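PDB 5H3K: Slr0280 protein from Synechocystis sp., which is of unknown function but carries a phosphodiester glycosidase (NAGPA-family) domain, so that it probably cleaves a phosphodiester-linked sugar. Local coordinates for residues Met318-Arg330 with Val596-Phe608. Numbering follows the deposited sequence.
Sequences MAQGTAPLVTIAR and VTAARVSNAIGVF
Ala323 and Val601 exchange two backbone hydrogen bonds as an antiparallel hydrogen-bonded pair. Val601 N reaches Ala323 O at 2.8 Å in a nearly straight bond (175°), approaching from above the carbonyl plane, and Ala323 N returns one to Val601 O at 3.0 Å. Val601 O also receives a CA-H...O contact from Thr322 CA.

Apolar packing continues from this pair onto the helix that starts right after Pro324, which occupies its N-cap position. With Val601 CG1 anti to the carbonyl carbon (chi1 -58°), CG2 falls between the backbone N and the carbonyl carbon and meets Ile328 CD1 at 3.9 Å. Further along strand 600-609, Leu325 CD2 presses on Ala604 CB at 3.4 Å, tighter than usual for two carbons. The short, weakly bonded strand 323-324 thus pairs antiparallel with strand 600-609, and the first turn of the helix packs on it. Strand 600-609 lies in the part of the chain matching the phosphodiester glycosidase family; a curled antiparallel sheet joins it to earlier strands, among them 307-313 and 336-339, which supply Leu312 beside Ile328 and Ala337 beside Leu325.

The Arg600 side chain crosses Thr322 at about a right angle, its CB 3.5 Å from Thr322 OG1, while its CG runs alongside the Pro324 ring. A water joins Thr322 OG1 to Arg600 NH1, weakly at the arginine.

Two other waters bridge the segments. One accepts from Leu325 N and donates to Ala599 O at 2.7 Å; the second lies within bonding distance of Gly321 O and Ser602 OG, the latter also accepting a bond from Asn603 ND2.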
ATOM      1  N   MET A 318     -13.058   6.387 -10.749  1.00 13.37           N
ATOM      2  CA  MET A 318     -14.307   6.457 -10.003  1.00 10.43           C
ATOM      3  C   MET A 318     -14.145   6.008  -8.550  1.00 15.03           C
ATOM      4  O   MET A 318     -13.108   5.427  -8.170  1.00  9.93           O
ATOM      5  CB  MET A 318     -15.451   5.706 -10.711  1.00 12.08           C
ATOM      6  CG  MET A 318     -15.402   4.209 -10.621  1.00 11.86           C
ATOM      7  SD  MET A 318     -16.879   3.466 -11.364  1.00 18.74           S
ATOM      8  CE  MET A 318     -16.546   1.728 -11.138  1.00 16.51           C
ATOM      9  N   ALA A 319     -15.171   6.283  -7.747  1.00 11.77           N
ATOM     10  CA  ALA A 319     -15.130   6.013  -6.307  1.00 11.17           C
ATOM     11  C   ALA A 319     -15.322   4.544  -5.943  1.00 10.06           C
ATOM     12  O   ALA A 319     -14.794   4.078  -4.930  1.00 15.32           O
ATOM     13  CB  ALA A 319     -16.163   6.864  -5.580  1.00 13.83           C
ATOM     14  N   GLN A 320     -16.086   3.814  -6.745  1.00  9.98           N
ATOM     15  CA  GLN A 320     -16.372   2.429  -6.427  1.00 12.90           C
ATOM     16  C   GLN A 320     -15.283   1.472  -6.905  1.00 11.06           C
ATOM     17  O   GLN A 320     -14.913   1.445  -8.089  1.00 12.23           O
ATOM     18  CB  GLN A 320     -17.741   1.990  -6.965  1.00 13.86           C
ATOM     19  CG  GLN A 320     -18.036   0.502  -6.699  1.00 17.94           C
ATOM     20  CD  GLN A 320     -19.466   0.112  -7.005  1.00 23.51           C
ATOM     21  OE1 GLN A 320     -19.904   0.167  -8.154  1.00 28.19           O
ATOM     22  NE2 GLN A 320     -20.203  -0.292  -5.977  1.00 22.41           N
ATOM     23  N   GLY A 321     -14.790   0.657  -5.981  1.00 10.18           N
ATOM     24  CA  GLY A 321     -13.913  -0.429  -6.363  1.00 10.95           C
ATOM     25  C   GLY A 321     -12.891  -0.750  -5.312  1.00  7.58           C
ATOM     26  O   GLY A 321     -12.571   0.102  -4.489  1.00  6.77           O
ATOM     27  N   THR A 322     -12.390  -1.983  -5.333  1.00  6.00           N
ATOM     28  CA  THR A 322     -11.265  -2.366  -4.492  1.00  6.27           C
ATOM     29  C   THR A 322     -10.286  -3.185  -5.316  1.00  5.98           C
ATOM     30  O   THR A 322     -10.673  -3.853  -6.283  1.00  6.26           O
ATOM     31  CB  THR A 322     -11.682  -3.191  -3.254  1.00  7.03           C
ATOM     32  OG1 THR A 322     -12.377  -4.371  -3.670  1.00  7.98           O
ATOM     33  CG2 THR A 322     -12.557  -2.363  -2.299  1.00  8.56           C
ATOM     34  N   ALA A 323      -9.017  -3.133  -4.927  1.00  5.25           N
ATOM     35  CA  ALA A 323      -7.958  -3.879  -5.605  1.00  5.64           C
ATOM     36  C   ALA A 323      -6.796  -4.098  -4.635  1.00  4.77           C
ATOM     37  O   ALA A 323      -6.611  -3.312  -3.709  1.00  5.49           O
ATOM     38  CB  ALA A 323      -7.482  -3.104  -6.846  1.00  6.43           C
ATOM     39  N   PRO A 324      -5.989  -5.147  -4.853  1.00  5.51           N
ATOM     40  CA  PRO A 324      -4.800  -5.282  -3.999  1.00  5.96           C
ATOM     41  C   PRO A 324      -3.939  -4.027  -4.062  1.00  5.62           C
ATOM     42  O   PRO A 324      -3.806  -3.428  -5.137  1.00  3.97           O
ATOM     43  CB  PRO A 324      -4.049  -6.464  -4.630  1.00  5.39           C
ATOM     44  CG  PRO A 324      -5.137  -7.266  -5.311  1.00  9.62           C
ATOM     45  CD  PRO A 324      -6.076  -6.221  -5.860  1.00  6.94           C
ATOM     46  N   LEU A 325      -3.394  -3.615  -2.919  1.00  5.26           N
ATOM     47  CA  LEU A 325      -2.543  -2.434  -2.842  1.00  3.50           C
ATOM     48  C   LEU A 325      -1.393  -2.550  -3.840  1.00  4.66           C
ATOM     49  O   LEU A 325      -1.039  -1.575  -4.510  1.00  4.23           O
ATOM     50  CB  LEU A 325      -1.998  -2.262  -1.411  1.00  2.51           C
ATOM     51  CG  LEU A 325      -1.079  -1.099  -1.001  1.00  3.89           C
ATOM     52  CD1 LEU A 325       0.367  -1.323  -1.403  1.00  4.24           C
ATOM     53  CD2 LEU A 325      -1.563   0.269  -1.525  1.00  3.78           C
ATOM     54  N   VAL A 326      -0.811  -3.739  -3.943  1.00  3.90           N
ATOM     55  CA  VAL A 326       0.333  -3.921  -4.825  1.00  5.44           C
ATOM     56  C   VAL A 326      -0.066  -3.743  -6.296  1.00  7.08           C
ATOM     57  O   VAL A 326       0.738  -3.280  -7.109  1.00  6.78           O
ATOM     58  CB  VAL A 326       1.058  -5.271  -4.574  1.00  5.56           C
ATOM     59  CG1 VAL A 326       0.320  -6.409  -5.282  1.00  7.33           C
ATOM     60  CG2 VAL A 326       2.515  -5.181  -5.041  1.00  8.69           C
ATOM     61  N   THR A 327      -1.315  -4.079  -6.626  1.00  4.72           N
ATOM     62  CA  THR A 327      -1.860  -3.865  -7.973  1.00  5.58           C
ATOM     63  C   THR A 327      -2.099  -2.381  -8.232  1.00  5.75           C
ATOM     64  O   THR A 327      -1.794  -1.872  -9.327  1.00  6.69           O
ATOM     65  CB  THR A 327      -3.164  -4.665  -8.190  1.00  7.96           C
ATOM     66  OG1 THR A 327      -2.878  -6.064  -8.031  1.00  7.76           O
ATOM     67  CG2 THR A 327      -3.707  -4.425  -9.590  1.00  8.77           C
ATOM     68  N   ILE A 328      -2.635  -1.678  -7.232  1.00  4.87           N
ATOM     69  CA  ILE A 328      -2.769  -0.227  -7.336  1.00  5.87           C
ATOM     70  C   ILE A 328      -1.393   0.388  -7.600  1.00  5.66           C
ATOM     71  O   ILE A 328      -1.241   1.193  -8.517  1.00  4.30           O
ATOM     72  CB  ILE A 328      -3.391   0.392  -6.054  1.00  4.00           C
ATOM     73  CG1 ILE A 328      -4.826  -0.130  -5.846  1.00  5.78           C
ATOM     74  CG2 ILE A 328      -3.356   1.919  -6.124  1.00  4.65           C
ATOM     75  CD1 ILE A 328      -5.482   0.325  -4.520  1.00  5.03           C
ATOM     76  N   ALA A 329      -0.389  -0.015  -6.811  1.00  5.86           N
ATOM     77  CA  ALA A 329       0.968   0.524  -6.936  1.00  5.36           C
ATOM     78  C   ALA A 329       1.556   0.279  -8.334  1.00  5.74           C
ATOM     79  O   ALA A 329       2.112   1.193  -8.968  1.00  6.98           O
ATOM     80  CB  ALA A 329       1.892  -0.085  -5.853  1.00  5.20           C
ATOM     81  N   ARG A 330       1.445  -0.954  -8.816  1.00  4.99           N
ATOM     82  CA  ARG A 330       1.970  -1.294 -10.130  1.00  6.54           C
ATOM     83  C   ARG A 330       1.222  -0.565 -11.244  1.00  6.91           C
ATOM     84  O   ARG A 330       1.843   0.071 -12.103  1.00  6.42           O
ATOM     85  CB  ARG A 330       1.915  -2.815 -10.371  1.00  6.45           C
ATOM     86  CG  ARG A 330       2.890  -3.618  -9.525  1.00  6.72           C
ATOM     87  CD  ARG A 330       2.477  -5.076  -9.468  1.00  8.39           C
ATOM     88  NE  ARG A 330       3.380  -5.857  -8.630  1.00  8.46           N
ATOM     89  CZ  ARG A 330       3.148  -7.104  -8.236  1.00  8.34           C
ATOM     90  NH1 ARG A 330       2.019  -7.717  -8.571  1.00  6.87           N
ATOM     91  NH2 ARG A 330       4.039  -7.725  -7.476  1.00  8.85           N
ATOM     92  N   VAL A 596      -0.429 -12.882  -0.912  1.00  8.76           N
ATOM     93  CA  VAL A 596      -1.665 -13.655  -0.684  1.00  8.42           C
ATOM     94  C   VAL A 596      -2.444 -13.258   0.576  1.00  9.21           C
ATOM     95  O   VAL A 596      -3.644 -13.504   0.658  1.00 10.96           O
ATOM     96  CB  VAL A 596      -1.430 -15.198  -0.657  1.00 10.73           C
ATOM     97  CG1 VAL A 596      -0.880 -15.674  -1.992  1.00 22.22           C
ATOM     98  CG2 VAL A 596      -0.509 -15.589   0.507  1.00 13.69           C
ATOM     99  N   THR A 597      -1.767 -12.652   1.552  1.00  5.75           N
ATOM    100  CA  THR A 597      -2.414 -12.241   2.803  1.00  6.50           C
ATOM    101  C   THR A 597      -2.967 -10.810   2.775  1.00  7.41           C
ATOM    102  O   THR A 597      -3.588 -10.368   3.744  1.00  8.92           O
ATOM    103  CB  THR A 597      -1.454 -12.358   4.018  1.00  7.85           C
ATOM    104  OG1 THR A 597      -0.398 -11.394   3.904  1.00  6.23           O
ATOM    105  CG2 THR A 597      -0.857 -13.760   4.102  1.00  9.10           C
ATOM    106  N   ALA A 598      -2.732 -10.087   1.685  1.00  4.44           N
ATOM    107  CA  ALA A 598      -3.140  -8.683   1.624  1.00  5.61           C
ATOM    108  C   ALA A 598      -4.519  -8.587   0.984  1.00  7.59           C
ATOM    109  O   ALA A 598      -4.776  -9.216  -0.035  1.00 10.37           O
ATOM    110  CB  ALA A 598      -2.128  -7.868   0.841  1.00  7.32           C
ATOM    111  N   ALA A 599      -5.411  -7.808   1.578  1.00  5.33           N
ATOM    112  CA  ALA A 599      -6.789  -7.730   1.086  1.00  7.65           C
ATOM    113  C   ALA A 599      -6.891  -6.694  -0.019  1.00  5.44           C
ATOM    114  O   ALA A 599      -6.029  -5.830  -0.132  1.00  5.80           O
ATOM    115  CB  ALA A 599      -7.744  -7.370   2.218  1.00  9.87           C
ATOM    116  N   ARG A 600      -7.945  -6.762  -0.829  1.00  6.43           N
ATOM    117  CA  ARG A 600      -8.214  -5.662  -1.751  1.00  5.45           C
ATOM    118  C   ARG A 600      -8.572  -4.449  -0.926  1.00  5.71           C
ATOM    119  O   ARG A 600      -9.251  -4.575   0.096  1.00  6.23           O
ATOM    120  CB  ARG A 600      -9.388  -5.988  -2.677  1.00  7.78           C
ATOM    121  CG  ARG A 600      -9.176  -7.251  -3.470  1.00 10.63           C
ATOM    122  CD  ARG A 600     -10.302  -7.469  -4.467  1.00 14.73           C
ATOM    123  NE  ARG A 600      -9.846  -8.361  -5.526  1.00 31.59           N
ATOM    124  CZ  ARG A 600     -10.605  -8.795  -6.525  1.00 39.85           C
ATOM    125  NH1 ARG A 600     -11.874  -8.422  -6.601  1.00 30.32           N
ATOM    126  NH2 ARG A 600     -10.092  -9.604  -7.445  1.00 47.27           N
ATOM    127  N   VAL A 601      -8.127  -3.275  -1.360  1.00  3.45           N
ATOM    128  CA  VAL A 601      -8.443  -2.042  -0.631  1.00  3.81           C
ATOM    129  C   VAL A 601      -9.042  -1.008  -1.572  1.00  4.78           C
ATOM    130  O   VAL A 601      -8.894  -1.104  -2.788  1.00  3.21           O
ATOM    131  CB  VAL A 601      -7.195  -1.442   0.082  1.00  3.51           C
ATOM    132  CG1 VAL A 601      -6.582  -2.454   1.055  1.00  3.86           C
ATOM    133  CG2 VAL A 601      -6.144  -1.004  -0.944  1.00  5.30           C
ATOM    134  N   SER A 602      -9.709  -0.012  -1.010  1.00  4.28           N
ATOM    135  CA  SER A 602     -10.313   1.057  -1.813  1.00  4.55           C
ATOM    136  C   SER A 602      -9.302   2.082  -2.327  1.00  4.77           C
ATOM    137  O   SER A 602      -9.403   2.582  -3.457  1.00  5.88           O
ATOM    138  CB  SER A 602     -11.367   1.782  -0.979  1.00  4.01           C
ATOM    139  OG  SER A 602     -11.677   3.059  -1.549  1.00  5.14           O
ATOM    140  N   ASN A 603      -8.334   2.434  -1.493  1.00  3.81           N
ATOM    141  CA  ASN A 603      -7.439   3.516  -1.864  1.00  3.21           C
ATOM    142  C   ASN A 603      -6.114   3.487  -1.115  1.00  4.12           C
ATOM    143  O   ASN A 603      -5.948   2.772  -0.113  1.00  3.36           O
ATOM    144  CB  ASN A 603      -8.137   4.872  -1.696  1.00  3.83           C
ATOM    145  CG  ASN A 603      -8.671   5.098  -0.281  1.00  5.46           C
ATOM    146  OD1 ASN A 603      -7.921   5.437   0.649  1.00  5.00           O
ATOM    147  ND2 ASN A 603      -9.976   4.962  -0.123  1.00  5.49           N
ATOM    148  N   ALA A 604      -5.177   4.284  -1.601  1.00  3.83           N
ATOM    149  CA  ALA A 604      -3.820   4.259  -1.084  1.00  2.42           C
ATOM    150  C   ALA A 604      -3.238   5.660  -1.080  1.00  3.21           C
ATOM    151  O   ALA A 604      -3.795   6.585  -1.679  1.00  4.05           O
ATOM    152  CB  ALA A 604      -2.978   3.353  -1.965  1.00  3.89           C
ATOM    153  N   ILE A 605      -2.125   5.833  -0.379  1.00  3.80           N
ATOM    154  CA  ILE A 605      -1.316   7.026  -0.579  1.00  2.49           C
ATOM    155  C   ILE A 605      -0.113   6.579  -1.390  1.00  4.81           C
ATOM    156  O   ILE A 605       0.606   5.666  -0.978  1.00  4.17           O
ATOM    157  CB  ILE A 605      -0.885   7.648   0.753  1.00  4.47           C
ATOM    158  CG1 ILE A 605      -2.107   8.189   1.509  1.00  4.67           C
ATOM    159  CG2 ILE A 605       0.127   8.788   0.546  1.00  3.91           C
ATOM    160  CD1 ILE A 605      -1.804   8.588   2.961  1.00  5.90           C
ATOM    161  N   GLY A 606       0.111   7.222  -2.535  1.00  4.30           N
ATOM    162  CA  GLY A 606       1.211   6.864  -3.424  1.00  3.00           C
ATOM    163  C   GLY A 606       2.283   7.945  -3.443  1.00  3.80           C
ATOM    164  O   GLY A 606       1.991   9.135  -3.321  1.00  6.36           O
ATOM    165  N   VAL A 607       3.533   7.520  -3.578  1.00  3.16           N
ATOM    166  CA  VAL A 607       4.668   8.426  -3.685  1.00  3.90           C
ATOM    167  C   VAL A 607       5.225   8.331  -5.102  1.00  5.94           C
ATOM    168  O   VAL A 607       5.444   7.239  -5.627  1.00  3.93           O
ATOM    169  CB  VAL A 607       5.772   8.045  -2.684  1.00  5.09           C
ATOM    170  CG1 VAL A 607       6.971   9.008  -2.815  1.00  7.54           C
ATOM    171  CG2 VAL A 607       5.229   8.080  -1.263  1.00  4.05           C
ATOM    172  N   PHE A 608       5.439   9.480  -5.723  1.00  6.36           N
ATOM    173  CA  PHE A 608       5.921   9.518  -7.096  1.00  7.31           C
ATOM    174  C   PHE A 608       7.237  10.278  -7.149  1.00 12.30           C
ATOM    175  O   PHE A 608       7.433  11.267  -6.433  1.00  9.70           O
ATOM    176  CB  PHE A 608       4.866  10.164  -7.999  1.00  9.15           C
ATOM    177  CG  PHE A 608       3.608   9.349  -8.125  1.00 10.41           C
ATOM    178  CD1 PHE A 608       2.597   9.446  -7.175  1.00  6.90           C
ATOM    179  CD2 PHE A 608       3.463   8.447  -9.167  1.00  8.87           C
ATOM    180  CE1 PHE A 608       1.443   8.670  -7.290  1.00  9.23           C
ATOM    181  CE2 PHE A 608       2.323   7.674  -9.289  1.00  8.13           C
ATOM    182  CZ  PHE A 608       1.315   7.783  -8.346  1.00  8.14           C
TER
HETATM  183  O   HOH W   1     -12.916   2.726  -3.908  1.00 10.82           O
HETATM  184  O   HOH W   2     -12.987  -6.133  -6.136  1.00 22.03           O
HETATM  185  O   HOH W   3      -3.487  -4.822  -0.242  1.00  4.42           O